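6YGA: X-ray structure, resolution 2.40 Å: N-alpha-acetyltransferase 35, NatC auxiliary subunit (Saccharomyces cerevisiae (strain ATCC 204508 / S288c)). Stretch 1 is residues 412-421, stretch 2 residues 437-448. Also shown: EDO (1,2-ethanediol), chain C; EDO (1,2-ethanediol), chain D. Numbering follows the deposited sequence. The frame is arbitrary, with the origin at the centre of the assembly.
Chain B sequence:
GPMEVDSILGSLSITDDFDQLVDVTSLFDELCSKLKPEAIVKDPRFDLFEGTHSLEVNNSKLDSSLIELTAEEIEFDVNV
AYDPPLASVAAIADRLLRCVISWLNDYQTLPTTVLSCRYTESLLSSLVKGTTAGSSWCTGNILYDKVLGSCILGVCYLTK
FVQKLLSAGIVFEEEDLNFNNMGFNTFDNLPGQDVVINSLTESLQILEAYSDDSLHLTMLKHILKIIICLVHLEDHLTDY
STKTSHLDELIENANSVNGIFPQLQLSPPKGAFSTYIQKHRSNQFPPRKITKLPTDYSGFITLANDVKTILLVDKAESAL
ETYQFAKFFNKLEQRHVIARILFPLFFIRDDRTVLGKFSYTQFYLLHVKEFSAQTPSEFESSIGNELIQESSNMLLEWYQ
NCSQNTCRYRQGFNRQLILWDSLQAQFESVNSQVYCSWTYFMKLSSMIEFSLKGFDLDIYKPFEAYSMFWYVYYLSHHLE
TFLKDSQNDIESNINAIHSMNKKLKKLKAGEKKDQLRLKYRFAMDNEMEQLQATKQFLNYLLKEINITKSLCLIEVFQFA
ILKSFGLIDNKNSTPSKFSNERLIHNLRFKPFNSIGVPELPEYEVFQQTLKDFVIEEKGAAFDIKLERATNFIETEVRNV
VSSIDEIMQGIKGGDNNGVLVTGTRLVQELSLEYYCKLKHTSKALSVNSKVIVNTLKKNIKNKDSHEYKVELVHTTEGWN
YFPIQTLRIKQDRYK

Stretch 1 (412-421) GFNRQLILWD
Stretch 2 (437-448) SWTYFMKLSSMI

This contact is a near-antiparallel packing of two helices from one chain, built around a tryptophan knob and a serine knob and closed at one end by an Asp421-Lys443 salt bridge. Residues 412-421 and 437-448 are helical throughout their interiors, with phi/psi mostly near -65/-40, psi relaxing to -23° at Phe413 and -26° at Ile418, and i to i+4 backbone hydrogen bonds such as Trp420 N to Gln416 O (2.7 Å) and Met447 N to Lys443 O (2.8 Å); Gln416 N to Gly412 O is weak at 3.4 Å. The axes approach to 9.2 Å, and their N-to-C directions make an angle of 153° (signed crossing -153°). The register is set by Trp420 CA to Lys443 CA, 5.5 Å, and Phe413 CA to Ser446 CA, 6.8 Å. Together the two surfaces bury 517 Å².

Trp420 contributes the largest share, 130 Å². Its CA-to-CB bond points toward the partner helix, and chi1 -74° (m) with chi2 121° lays the indole among Thr439, Met442, Lys443 and Ser446. Met442, a selenomethionine in the m, m, m rotamer, places CB 4.2 Å from the centroid of the six-membered ring of Trp420 and only 4° off its normal, a CH-pi contact over the face. Trp438 (chi1 180°, chi2 90°) meets the same ring obliquely: the six-membered centroids lie 5.8 Å apart, the planes are inclined at 73°, and Trp420 CZ3 is 3.8 Å from Trp438 CZ3. Close backbone approach brings Trp420 CB to 3.6 Å from Lys443 CB, while Thr439 CG2 lies 3.5 Å from Trp420 O. The indole nitrogen is satisfied within its own helix, Trp420 NE1 donating to Gln416 OE1 at 3.2 Å and 165°.

Ser446 is the reciprocal knob, seated among Phe413, Gln416, Leu417 and Trp420. With chi1 -67° (m), Ser446 OG donates back to Met442 O at 2.8 Å and also lies 3.7 Å from Phe413 CE1, so the hydroxyl is bonded where it meets the ring. Leu417 (m, t) starts sideways, but its end turns in: Leu417 CD2 reaches Ser446 CB at 3.6 Å and Met447 CG at 3.9 Å.

The polar link lies at the C-terminal end of the first stretch. Lys443, with chi angles t, t, p, t, extends past Trp420 so that Lys443 NZ donates to Asp421 OD1 at 2.8 Å, a salt-bridged hydrogen bond and the only one between the stretches. Outside the interface proper, Trp438 NE1 donates to O2 of a 1,2-ethanediol (chain C) at 2.7 Å.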

# COMPACT_ATOMS: atom_id res chain seq x y z
N GLY B 412 -3.33 -0.34 -9.68
CA GLY B 412 -4.64 -0.07 -10.25
C GLY B 412 -4.65 -0.11 -11.77
O GLY B 412 -5.69 -0.38 -12.38
N PHE B 413 -3.50 0.14 -12.40
CA PHE B 413 -3.46 0.15 -13.85
C PHE B 413 -3.48 -1.25 -14.44
O PHE B 413 -3.88 -1.42 -15.60
CB PHE B 413 -2.22 0.91 -14.34
CG PHE B 413 -2.32 2.40 -14.15
CD1 PHE B 413 -3.18 3.16 -14.93
CD2 PHE B 413 -1.54 3.04 -13.21
CE1 PHE B 413 -3.27 4.53 -14.76
CE2 PHE B 413 -1.62 4.41 -13.03
CZ PHE B 413 -2.49 5.16 -13.81
N ASN B 414 -3.07 -2.27 -13.67
CA ASN B 414 -3.17 -3.65 -14.13
C ASN B 414 -4.59 -3.98 -14.57
O ASN B 414 -4.82 -4.56 -15.64
CB ASN B 414 -2.71 -4.60 -13.02
CG ASN B 414 -1.22 -4.87 -13.07
OD1 ASN B 414 -0.68 -5.19 -14.13
ND2 ASN B 414 -0.56 -4.76 -11.93
N ARG B 415 -5.58 -3.60 -13.75
CA ARG B 415 -6.97 -3.83 -14.12
C ARG B 415 -7.39 -2.94 -15.28
O ARG B 415 -8.11 -3.39 -16.18
CB ARG B 415 -7.87 -3.59 -12.90
CG ARG B 415 -9.33 -3.34 -13.22
CD ARG B 415 -10.15 -3.14 -11.95
NE ARG B 415 -11.52 -2.74 -12.26
CZ ARG B 415 -12.49 -3.59 -12.56
NH1 ARG B 415 -12.25 -4.89 -12.60
NH2 ARG B 415 -13.71 -3.14 -12.83
N GLN B 416 -6.95 -1.68 -15.30
CA GLN B 416 -7.45 -0.73 -16.29
C GLN B 416 -7.03 -1.11 -17.71
O GLN B 416 -7.83 -1.00 -18.64
CB GLN B 416 -6.97 0.68 -15.98
CG GLN B 416 -7.57 1.32 -14.74
CD GLN B 416 -7.10 2.76 -14.56
OE1 GLN B 416 -6.88 3.47 -15.54
NE2 GLN B 416 -6.95 3.18 -13.32
N LEU B 417 -5.77 -1.53 -17.89
CA LEU B 417 -5.23 -1.66 -19.24
C LEU B 417 -6.02 -2.65 -20.07
O LEU B 417 -6.31 -2.39 -21.25
CB LEU B 417 -3.76 -2.07 -19.18
CG LEU B 417 -2.79 -1.09 -18.52
CD1 LEU B 417 -1.35 -1.50 -18.80
CD2 LEU B 417 -3.05 0.34 -18.95
N ILE B 418 -6.40 -3.79 -19.49
CA ILE B 418 -7.14 -4.77 -20.27
C ILE B 418 -8.61 -4.35 -20.42
O ILE B 418 -9.26 -4.73 -21.39
CB ILE B 418 -7.00 -6.17 -19.66
CG1 ILE B 418 -7.27 -7.24 -20.72
CG2 ILE B 418 -7.94 -6.35 -18.47
CD1 ILE B 418 -6.37 -7.11 -21.94
N LEU B 419 -9.13 -3.56 -19.48
CA LEU B 419 -10.51 -3.10 -19.59
C LEU B 419 -10.64 -1.95 -20.58
O LEU B 419 -11.63 -1.88 -21.33
CB LEU B 419 -11.05 -2.70 -18.22
CG LEU B 419 -11.87 -3.75 -17.46
CD1 LEU B 419 -11.04 -4.99 -17.17
CD2 LEU B 419 -12.41 -3.17 -16.16
N TRP B 420 -9.66 -1.04 -20.60
CA TRP B 420 -9.62 -0.02 -21.65
C TRP B 420 -9.50 -0.66 -23.03
O TRP B 420 -10.16 -0.23 -23.98
CB TRP B 420 -8.46 0.94 -21.42
CG TRP B 420 -8.66 1.92 -20.30
CD1 TRP B 420 -7.87 2.07 -19.19
CD2 TRP B 420 -9.70 2.90 -20.19
NE1 TRP B 420 -8.36 3.07 -18.40
CE2 TRP B 420 -9.48 3.60 -18.98
CE3 TRP B 420 -10.79 3.25 -20.98
CZ2 TRP B 420 -10.32 4.63 -18.56
CZ3 TRP B 420 -11.62 4.27 -20.56
CH2 TRP B 420 -11.38 4.95 -19.36
N ASP B 421 -8.66 -1.69 -23.15
CA ASP B 421 -8.47 -2.35 -24.44
C ASP B 421 -9.76 -3.00 -24.91
O ASP B 421 -10.18 -2.81 -26.06
CB ASP B 421 -7.35 -3.39 -24.33
CG ASP B 421 -6.92 -3.93 -25.69
OD1 ASP B 421 -6.33 -3.17 -26.48
OD2 ASP B 421 -7.16 -5.13 -25.96
N SER B 437 -11.41 6.74 -30.27
CA SER B 437 -10.22 7.58 -30.22
C SER B 437 -9.89 8.00 -28.79
O SER B 437 -8.74 7.90 -28.35
CB SER B 437 -10.41 8.80 -31.12
OG SER B 437 -9.49 9.84 -30.81
N TRP B 438 -10.90 8.47 -28.05
CA TRP B 438 -10.66 8.91 -26.68
C TRP B 438 -10.25 7.74 -25.78
O TRP B 438 -9.38 7.89 -24.92
CB TRP B 438 -11.89 9.61 -26.11
CG TRP B 438 -11.71 10.09 -24.70
CD1 TRP B 438 -11.24 11.31 -24.30
CD2 TRP B 438 -11.99 9.36 -23.50
NE1 TRP B 438 -11.21 11.38 -22.93
CE2 TRP B 438 -11.66 10.20 -22.41
CE3 TRP B 438 -12.48 8.07 -23.24
CZ2 TRP B 438 -11.82 9.80 -21.09
CZ3 TRP B 438 -12.63 7.68 -21.92
CH2 TRP B 438 -12.30 8.54 -20.86
N THR B 439 -10.89 6.58 -25.96
CA THR B 439 -10.49 5.40 -25.21
C THR B 439 -9.04 5.03 -25.50
O THR B 439 -8.29 4.66 -24.59
CB THR B 439 -11.41 4.22 -25.55
OG1 THR B 439 -12.78 4.63 -25.39
CG2 THR B 439 -11.13 3.04 -24.63
N TYR B 440 -8.62 5.14 -26.76
CA TYR B 440 -7.24 4.82 -27.10
C TYR B 440 -6.27 5.76 -26.41
O TYR B 440 -5.23 5.34 -25.90
CB TYR B 440 -7.05 4.86 -28.62
CG TYR B 440 -5.66 4.49 -29.08
CD1 TYR B 440 -5.15 3.22 -28.87
CD2 TYR B 440 -4.86 5.42 -29.74
CE1 TYR B 440 -3.88 2.88 -29.29
CE2 TYR B 440 -3.59 5.09 -30.17
CZ TYR B 440 -3.11 3.82 -29.94
OH TYR B 440 -1.84 3.49 -30.37
N PHE B 441 -6.61 7.06 -26.36
CA PHE B 441 -5.75 8.02 -25.68
C PHE B 441 -5.58 7.67 -24.20
O PHE B 441 -4.47 7.73 -23.67
CB PHE B 441 -6.32 9.43 -25.81
CG PHE B 441 -5.73 10.41 -24.84
CD1 PHE B 441 -4.47 10.94 -25.07
CD2 PHE B 441 -6.42 10.78 -23.70
CE1 PHE B 441 -3.91 11.83 -24.17
CE2 PHE B 441 -5.87 11.67 -22.80
CZ PHE B 441 -4.62 12.20 -23.03
N MSE B 442 -6.67 7.31 -23.53
CA MSE B 442 -6.62 6.96 -22.12
C MSE B 442 -5.85 5.66 -21.88
O MSE B 442 -5.07 5.56 -20.94
CB MSE B 442 -8.03 6.85 -21.55
CG MSE B 442 -8.78 8.16 -21.54
SE MSE B 442 -8.01 9.44 -20.29
CE MSE B 442 -8.45 8.49 -18.64
N LYS B 443 -6.08 4.66 -22.74
CA LYS B 443 -5.37 3.40 -22.58
C LYS B 443 -3.87 3.58 -22.77
O LYS B 443 -3.07 3.11 -21.95
CB LYS B 443 -5.91 2.36 -23.57
CG LYS B 443 -5.32 0.98 -23.37
CD LYS B 443 -5.75 0.04 -24.48
CE LYS B 443 -5.07 0.41 -25.79
NZ LYS B 443 -5.53 -0.47 -26.90
N LEU B 444 -3.47 4.26 -23.84
CA LEU B 444 -2.05 4.40 -24.14
C LEU B 444 -1.35 5.30 -23.13
O LEU B 444 -0.20 5.05 -22.75
CB LEU B 444 -1.87 4.93 -25.57
CG LEU B 444 -0.45 4.90 -26.13
CD1 LEU B 444 0.23 3.58 -25.81
CD2 LEU B 444 -0.47 5.14 -27.63
N SER B 445 -2.03 6.36 -22.67
CA SER B 445 -1.50 7.18 -21.58
C SER B 445 -1.35 6.37 -20.30
O SER B 445 -0.40 6.56 -19.54
CB SER B 445 -2.39 8.39 -21.34
OG SER B 445 -2.34 9.30 -22.42
N SER B 446 -2.30 5.47 -20.04
CA SER B 446 -2.21 4.63 -18.85
C SER B 446 -1.08 3.62 -18.98
O SER B 446 -0.40 3.32 -18.00
CB SER B 446 -3.54 3.93 -18.59
OG SER B 446 -4.55 4.86 -18.23
N MSE B 447 -0.87 3.08 -20.18
CA MSE B 447 0.22 2.14 -20.42
C MSE B 447 1.57 2.80 -20.13
O MSE B 447 2.45 2.20 -19.52
CB MSE B 447 0.20 1.62 -21.86
CG MSE B 447 -1.01 0.76 -22.22
SE MSE B 447 -1.11 0.38 -24.14
CE MSE B 447 0.35 -0.89 -24.30
N ILE B 448 1.70 4.05 -20.57
CA ILE B 448 2.94 4.79 -20.36
C ILE B 448 3.12 5.12 -18.88
O ILE B 448 4.19 4.93 -18.31
CB ILE B 448 2.95 6.06 -21.23
CG1 ILE B 448 3.06 5.69 -22.72
CG2 ILE B 448 4.05 7.01 -20.80
CD1 ILE B 448 2.76 6.83 -23.66
C1 EDO C . -9.94 15.03 -21.02
O1 EDO C . -10.02 15.07 -22.45
C2 EDO C . -9.15 13.80 -20.58
O2 EDO C . -9.81 12.61 -21.03
C1 EDO D . 1.22 -9.10 -13.69
O1 EDO D . 1.47 -7.70 -13.50
C2 EDO D . 1.09 -9.43 -15.17
O2 EDO D . -0.02 -8.73 -15.74